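Local coordinates for protein heme oxygenase (mycobilin-producing) (PDB 3HX9) that probably degrades heme oxidatively to mycobilin with release of iron, working as a homodimer that can hold two hemes in its active site, at residues Val4-Glu10 with Gly86-Phe92. Coordinates in Å, arbitrary orientation, origin at the centre of the assembly. Numbering follows the deposited sequence.
Sequences VKINAIE and GASLLEF. With HEM (protoporphyrin IX containing Fe), chain E.
An antiparallel β-ladder joins strand 4-9 to strand 87-92, the first and last strands of the ferredoxin-like sheet of a dimeric α+β barrel subunit. The strand axes approach to 4.6 Å with their N-to-C directions 158° apart. Val4–Phe92, Ile6–Leu90 and Ala8–Ser88 are hydrogen-bonded pairs (CA–CA 5.0–5.2 Å); Lys5–Glu91, Asn7–Leu89 and Ile9–Ala87 are non-hydrogen-bonded (4.3–4.7 Å). Ile6 N to Leu90 O and Leu90 N to Ile6 O are both 2.8 Å; a further hydrogen bond, Glu10 N to Gly86 O (2.9 Å), follows the last paired residues.

On the face of Ile6 and Leu90, apolar residues suit the barrel interior: Ile6 CD1 (chi1 m, chi2 t) lies 4.0 Å from Phe92 CE2, and Ala8 CB, small enough to admit Leu90, is 4.0 Å from Leu90 CD1. The Phe92 ring meets Phe52 of the second subunit, and Glu91 and Phe92 carry the sheet across the dimer interface. Toward the strand end, one water donates to Ala8 O (2.8 Å) and Glu10 OE1 (2.7 Å) and accepts from Ser88 OG (2.8 Å).

On the other face, Lys5 CE lies 3.3 Å from Glu91 OE1, beside helix 60-68. Asn7, chi1 t, brings OD1 to 3.2 Å from heme CHD, and Leu89 CD1 packs 3.8 Å from vinyl carbon CBC. Gly86, whose phi/psi of 162/166° demands glycine, sets its N 2.9 Å from propionate O2D, near Val83 and Ala84, whose amides hydrogen-bond heme. The Val4, Ile6, Ala8, Leu90 and Phe92 side is thus apolar, with Ser88 at its end, while Asn7, Leu89 and Gly86 bring polar and apolar groups together at heme.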
ATOM      1  N   VAL A   4       1.800  -6.594   5.495  1.00 11.08           N
ATOM      2  CA  VAL A   4       1.384  -5.189   5.427  1.00 12.95           C
ATOM      3  C   VAL A   4       0.010  -5.109   6.072  1.00 12.78           C
ATOM      4  O   VAL A   4      -0.871  -5.942   5.788  1.00 13.94           O
ATOM      5  CB  VAL A   4       1.281  -4.740   3.925  1.00 12.41           C
ATOM      6  CG1 VAL A   4       0.685  -3.353   3.897  1.00 13.06           C
ATOM      7  CG2 VAL A   4       2.642  -4.578   3.340  1.00 15.04           C
ATOM      8  N   LYS A   5      -0.136  -4.170   6.993  1.00 13.27           N
ATOM      9  CA  LYS A   5      -1.424  -3.915   7.639  1.00 12.88           C
ATOM     10  C   LYS A   5      -1.795  -2.474   7.342  1.00 12.70           C
ATOM     11  O   LYS A   5      -1.095  -1.556   7.746  1.00 12.36           O
ATOM     12  CB  LYS A   5      -1.252  -4.126   9.130  1.00 13.90           C
ATOM     13  CG  LYS A   5      -0.673  -5.555   9.509  1.00 11.67           C
ATOM     14  CD  LYS A   5      -1.715  -6.702   9.121  1.00 14.17           C
ATOM     15  CE  LYS A   5      -1.380  -8.116   9.690  1.00 18.31           C
ATOM     16  NZ  LYS A   5      -0.029  -8.027   9.935  1.00 29.37           N
ATOM     17  N   ILE A   6      -2.915  -2.251   6.644  1.00 11.51           N
ATOM     18  CA  ILE A   6      -3.211  -0.904   6.229  1.00 11.74           C
ATOM     19  C   ILE A   6      -4.467  -0.495   7.023  1.00 11.85           C
ATOM     20  O   ILE A   6      -5.469  -1.250   6.938  1.00 14.04           O
ATOM     21  CB  ILE A   6      -3.614  -0.908   4.728  1.00 11.73           C
ATOM     22  CG1 ILE A   6      -2.472  -1.490   3.868  1.00 13.13           C
ATOM     23  CG2 ILE A   6      -4.011   0.585   4.268  1.00 12.34           C
ATOM     24  CD1 ILE A   6      -2.556  -1.211   2.361  1.00 17.80           C
ATOM     25  N   ASN A   7      -4.403   0.610   7.734  1.00 12.43           N
ATOM     26  CA  ASN A   7      -5.650   1.194   8.265  1.00 12.94           C
ATOM     27  C   ASN A   7      -6.172   2.134   7.238  1.00 13.78           C
ATOM     28  O   ASN A   7      -5.529   3.151   6.974  1.00 14.41           O
ATOM     29  CB  ASN A   7      -5.452   1.829   9.638  1.00 12.27           C
ATOM     30  CG  ASN A   7      -6.765   1.891  10.426  1.00 15.72           C
ATOM     31  OD1 ASN A   7      -7.022   2.898  11.074  1.00 22.54           O
ATOM     32  ND2 ASN A   7      -7.537   0.837  10.379  1.00 14.34           N
ATOM     33  N   ALA A   8      -7.361   1.829   6.675  1.00 14.60           N
ATOM     34  CA  ALA A   8      -7.918   2.700   5.655  1.00 15.05           C
ATOM     35  C   ALA A   8      -8.947   3.558   6.363  1.00 16.44           C
ATOM     36  O   ALA A   8     -10.014   3.053   6.728  1.00 17.68           O
ATOM     37  CB  ALA A   8      -8.528   1.897   4.436  1.00 17.03           C
ATOM     38  N   ILE A   9      -8.638   4.832   6.546  1.00 16.28           N
ATOM     39  CA  ILE A   9      -9.377   5.704   7.494  1.00 17.74           C
ATOM     40  C   ILE A   9     -10.189   6.738   6.742  1.00 18.70           C
ATOM     41  O   ILE A   9      -9.760   7.315   5.736  1.00 16.31           O
ATOM     42  CB  ILE A   9      -8.478   6.333   8.525  1.00 19.00           C
ATOM     43  CG1 ILE A   9      -7.299   7.065   7.848  1.00 20.39           C
ATOM     44  CG2 ILE A   9      -7.996   5.238   9.394  1.00 24.42           C
ATOM     45  CD1 ILE A   9      -6.432   7.862   8.839  1.00 28.19           C
ATOM     46  N   GLU A  10     -11.440   6.817   7.141  1.00 18.84           N
ATOM     47  CA  GLU A  10     -12.384   7.763   6.524  1.00 19.89           C
ATOM     48  C   GLU A  10     -12.185   9.133   7.142  1.00 18.95           C
ATOM     49  O   GLU A  10     -12.307   9.299   8.333  1.00 21.08           O
ATOM     50  CB  GLU A  10     -13.823   7.254   6.757  1.00 20.16           C
ATOM     51  CG  GLU A  10     -14.192   6.063   5.823  1.00 27.47           C
ATOM     52  CD  GLU A  10     -15.144   5.014   6.477  1.00 36.69           C
ATOM     53  OE1 GLU A  10     -14.911   3.769   6.344  1.00 35.78           O
ATOM     54  OE2 GLU A  10     -16.124   5.433   7.149  1.00 36.60           O
ATOM     55  N   GLY A  86     -14.356   6.543  10.578  1.00 20.82           N
ATOM     56  CA  GLY A  86     -14.462   5.100  10.439  1.00 19.63           C
ATOM     57  C   GLY A  86     -13.085   4.616   9.970  1.00 19.59           C
ATOM     58  O   GLY A  86     -12.240   5.445   9.537  1.00 19.11           O
ATOM     59  N   ALA A  87     -12.877   3.317  10.058  1.00 18.31           N
ATOM     60  CA  ALA A  87     -11.609   2.746   9.589  1.00 17.60           C
ATOM     61  C   ALA A  87     -11.868   1.286   9.207  1.00 18.37           C
ATOM     62  O   ALA A  87     -12.763   0.596   9.792  1.00 17.44           O
ATOM     63  CB  ALA A  87     -10.611   2.832  10.713  1.00 18.88           C
ATOM     64  N   SER A  88     -11.038   0.771   8.307  1.00 14.97           N
ATOM     65  CA  SER A  88     -11.091  -0.633   7.923  1.00 15.98           C
ATOM     66  C   SER A  88      -9.642  -1.095   7.908  1.00 15.04           C
ATOM     67  O   SER A  88      -8.854  -0.500   7.214  1.00 16.50           O
ATOM     68  CB  SER A  88     -11.644  -0.809   6.508  1.00 16.97           C
ATOM     69  OG  SER A  88     -13.034  -0.390   6.487  1.00 18.11           O
ATOM     70  N   LEU A  89      -9.350  -2.182   8.601  1.00 15.30           N
ATOM     71  CA  LEU A  89      -7.967  -2.774   8.567  1.00 14.27           C
ATOM     72  C   LEU A  89      -7.924  -3.717   7.420  1.00 15.91           C
ATOM     73  O   LEU A  89      -8.735  -4.715   7.369  1.00 17.56           O
ATOM     74  CB  LEU A  89      -7.773  -3.611   9.854  1.00 15.63           C
ATOM     75  CG  LEU A  89      -6.410  -4.283  10.061  1.00 15.77           C
ATOM     76  CD1 LEU A  89      -5.270  -3.308   9.924  1.00 17.64           C
ATOM     77  CD2 LEU A  89      -6.435  -4.890  11.437  1.00 17.97           C
ATOM     78  N   LEU A  90      -6.979  -3.506   6.489  1.00 15.04           N
ATOM     79  CA  LEU A  90      -6.803  -4.333   5.346  1.00 14.79           C
ATOM     80  C   LEU A  90      -5.481  -5.054   5.576  1.00 15.47           C
ATOM     81  O   LEU A  90      -4.470  -4.391   5.835  1.00 16.50           O
ATOM     82  CB  LEU A  90      -6.726  -3.511   4.016  1.00 15.83           C
ATOM     83  CG  LEU A  90      -7.723  -2.356   3.957  1.00 15.96           C
ATOM     84  CD1 LEU A  90      -7.496  -1.513   2.715  1.00 18.42           C
ATOM     85  CD2 LEU A  90      -9.199  -2.855   4.038  1.00 17.48           C
ATOM     86  N   GLU A  91      -5.507  -6.397   5.496  1.00 14.63           N
ATOM     87  CA  GLU A  91      -4.312  -7.168   5.866  1.00 14.47           C
ATOM     88  C   GLU A  91      -3.794  -8.051   4.768  1.00 15.02           C
ATOM     89  O   GLU A  91      -4.533  -8.759   4.094  1.00 15.56           O
ATOM     90  CB  GLU A  91      -4.599  -8.072   7.084  1.00 15.10           C
ATOM     91  CG  GLU A  91      -5.337  -7.314   8.217  1.00 18.62           C
ATOM     92  CD  GLU A  91      -5.522  -8.182   9.458  1.00 23.49           C
ATOM     93  OE1 GLU A  91      -4.597  -8.935   9.872  1.00 22.92           O
ATOM     94  OE2 GLU A  91      -6.602  -8.054  10.068  1.00 26.11           O
ATOM     95  N   PHE A  92      -2.469  -8.016   4.587  1.00 13.47           N
ATOM     96  CA  PHE A  92      -1.915  -8.666   3.425  1.00 13.11           C
ATOM     97  C   PHE A  92      -0.606  -9.348   3.809  1.00 14.93           C
ATOM     98  O   PHE A  92       0.011  -8.987   4.786  1.00 14.46           O
ATOM     99  CB  PHE A  92      -1.484  -7.672   2.316  1.00 13.74           C
ATOM    100  CG  PHE A  92      -2.600  -6.846   1.781  1.00 13.75           C
ATOM    101  CD1 PHE A  92      -3.268  -7.257   0.623  1.00 14.58           C
ATOM    102  CD2 PHE A  92      -2.972  -5.670   2.425  1.00 14.21           C
ATOM    103  CE1 PHE A  92      -4.357  -6.446   0.086  1.00 17.28           C
ATOM    104  CE2 PHE A  92      -4.058  -4.850   1.884  1.00 15.41           C
ATOM    105  CZ  PHE A  92      -4.728  -5.281   0.745  1.00 15.95           C
TER
HETATM  106  CHA HEM E 200      -6.807   6.602  14.740  1.00 18.38           C
HETATM  107  CHB HEM E 200      -1.982   7.158  14.456  1.00 20.56           C
HETATM  108  CHC HEM E 200      -1.606   2.582  12.830  1.00 16.90           C
HETATM  109  CHD HEM E 200      -6.261   1.847  13.984  1.00 21.79           C
HETATM  110  C1A HEM E 200      -5.536   7.137  14.727  1.00 19.79           C
HETATM  111  C2A HEM E 200      -5.256   8.537  14.949  1.00 21.83           C
HETATM  112  C3A HEM E 200      -3.933   8.687  14.891  1.00 22.38           C
HETATM  113  C4A HEM E 200      -3.344   7.429  14.591  1.00 18.81           C
HETATM  114  CMA HEM E 200      -3.115   9.977  15.015  1.00 23.61           C
HETATM  115  CAA HEM E 200      -6.340   9.619  15.220  1.00 25.26           C
HETATM  116  CBA HEM E 200      -6.876  10.130  13.872  1.00 26.04           C
HETATM  117  CGA HEM E 200      -7.911  11.243  13.954  1.00 28.00           C
HETATM  118  O1A HEM E 200      -9.016  11.011  13.504  1.00 34.86           O
HETATM  119  O2A HEM E 200      -7.635  12.338  14.455  1.00 30.12           O
HETATM  120  C1B HEM E 200      -1.500   5.968  13.976  1.00 16.71           C
HETATM  121  C2B HEM E 200      -0.104   5.742  13.639  1.00 17.35           C
HETATM  122  C3B HEM E 200       0.003   4.470  13.175  1.00 19.59           C
HETATM  123  C4B HEM E 200      -1.323   3.865  13.190  1.00 19.47           C
HETATM  124  CMB HEM E 200       1.053   6.741  13.798  1.00 21.06           C
HETATM  125  CAB HEM E 200       1.306   3.863  12.662  1.00 18.92           C
HETATM  126  CBB HEM E 200       1.576   2.562  12.700  1.00 30.55           C
HETATM  127  C1C HEM E 200      -2.828   1.989  13.022  1.00 18.66           C
HETATM  128  C2C HEM E 200      -3.163   0.641  12.639  1.00 16.28           C
HETATM  129  C3C HEM E 200      -4.465   0.517  12.947  1.00 20.75           C
HETATM  130  C4C HEM E 200      -4.962   1.708  13.536  1.00 17.65           C
HETATM  131  CMC HEM E 200      -2.288  -0.376  11.877  1.00 18.84           C
HETATM  132  CAC HEM E 200      -5.316  -0.724  12.733  1.00 25.15           C
HETATM  133  CBC HEM E 200      -4.908  -1.831  13.362  1.00 37.48           C
HETATM  134  C1D HEM E 200      -6.846   3.047  14.277  1.00 19.01           C
HETATM  135  C2D HEM E 200      -8.250   3.198  14.513  1.00 17.53           C
HETATM  136  C3D HEM E 200      -8.431   4.687  14.746  1.00 19.83           C
HETATM  137  C4D HEM E 200      -7.110   5.279  14.600  1.00 19.87           C
HETATM  138  CMD HEM E 200      -9.284   2.035  14.526  1.00 16.91           C
HETATM  139  CAD HEM E 200      -9.757   5.404  15.033  1.00 18.68           C
HETATM  140  CBD HEM E 200     -10.303   5.768  13.640  1.00 20.32           C
HETATM  141  CGD HEM E 200     -11.741   6.287  13.798  1.00 23.79           C
HETATM  142  O1D HEM E 200     -12.111   6.699  14.901  1.00 28.22           O
HETATM  143  O2D HEM E 200     -12.593   6.211  12.886  1.00 26.06           O
HETATM  144  NA  HEM E 200      -4.329   6.461  14.493  1.00 20.13           N
HETATM  145  NB  HEM E 200      -2.194   4.824  13.711  1.00 19.24           N
HETATM  146  NC  HEM E 200      -3.931   2.622  13.597  1.00 19.27           N
HETATM  147  ND  HEM E 200      -6.229   4.285  14.280  1.00 17.78           N
HETATM  148 FE   HEM E 200      -4.272   4.640  13.719  1.00 18.17          FE
HETATM  149  O   HOH W   1     -12.650   2.355   5.949  1.00 25.78           O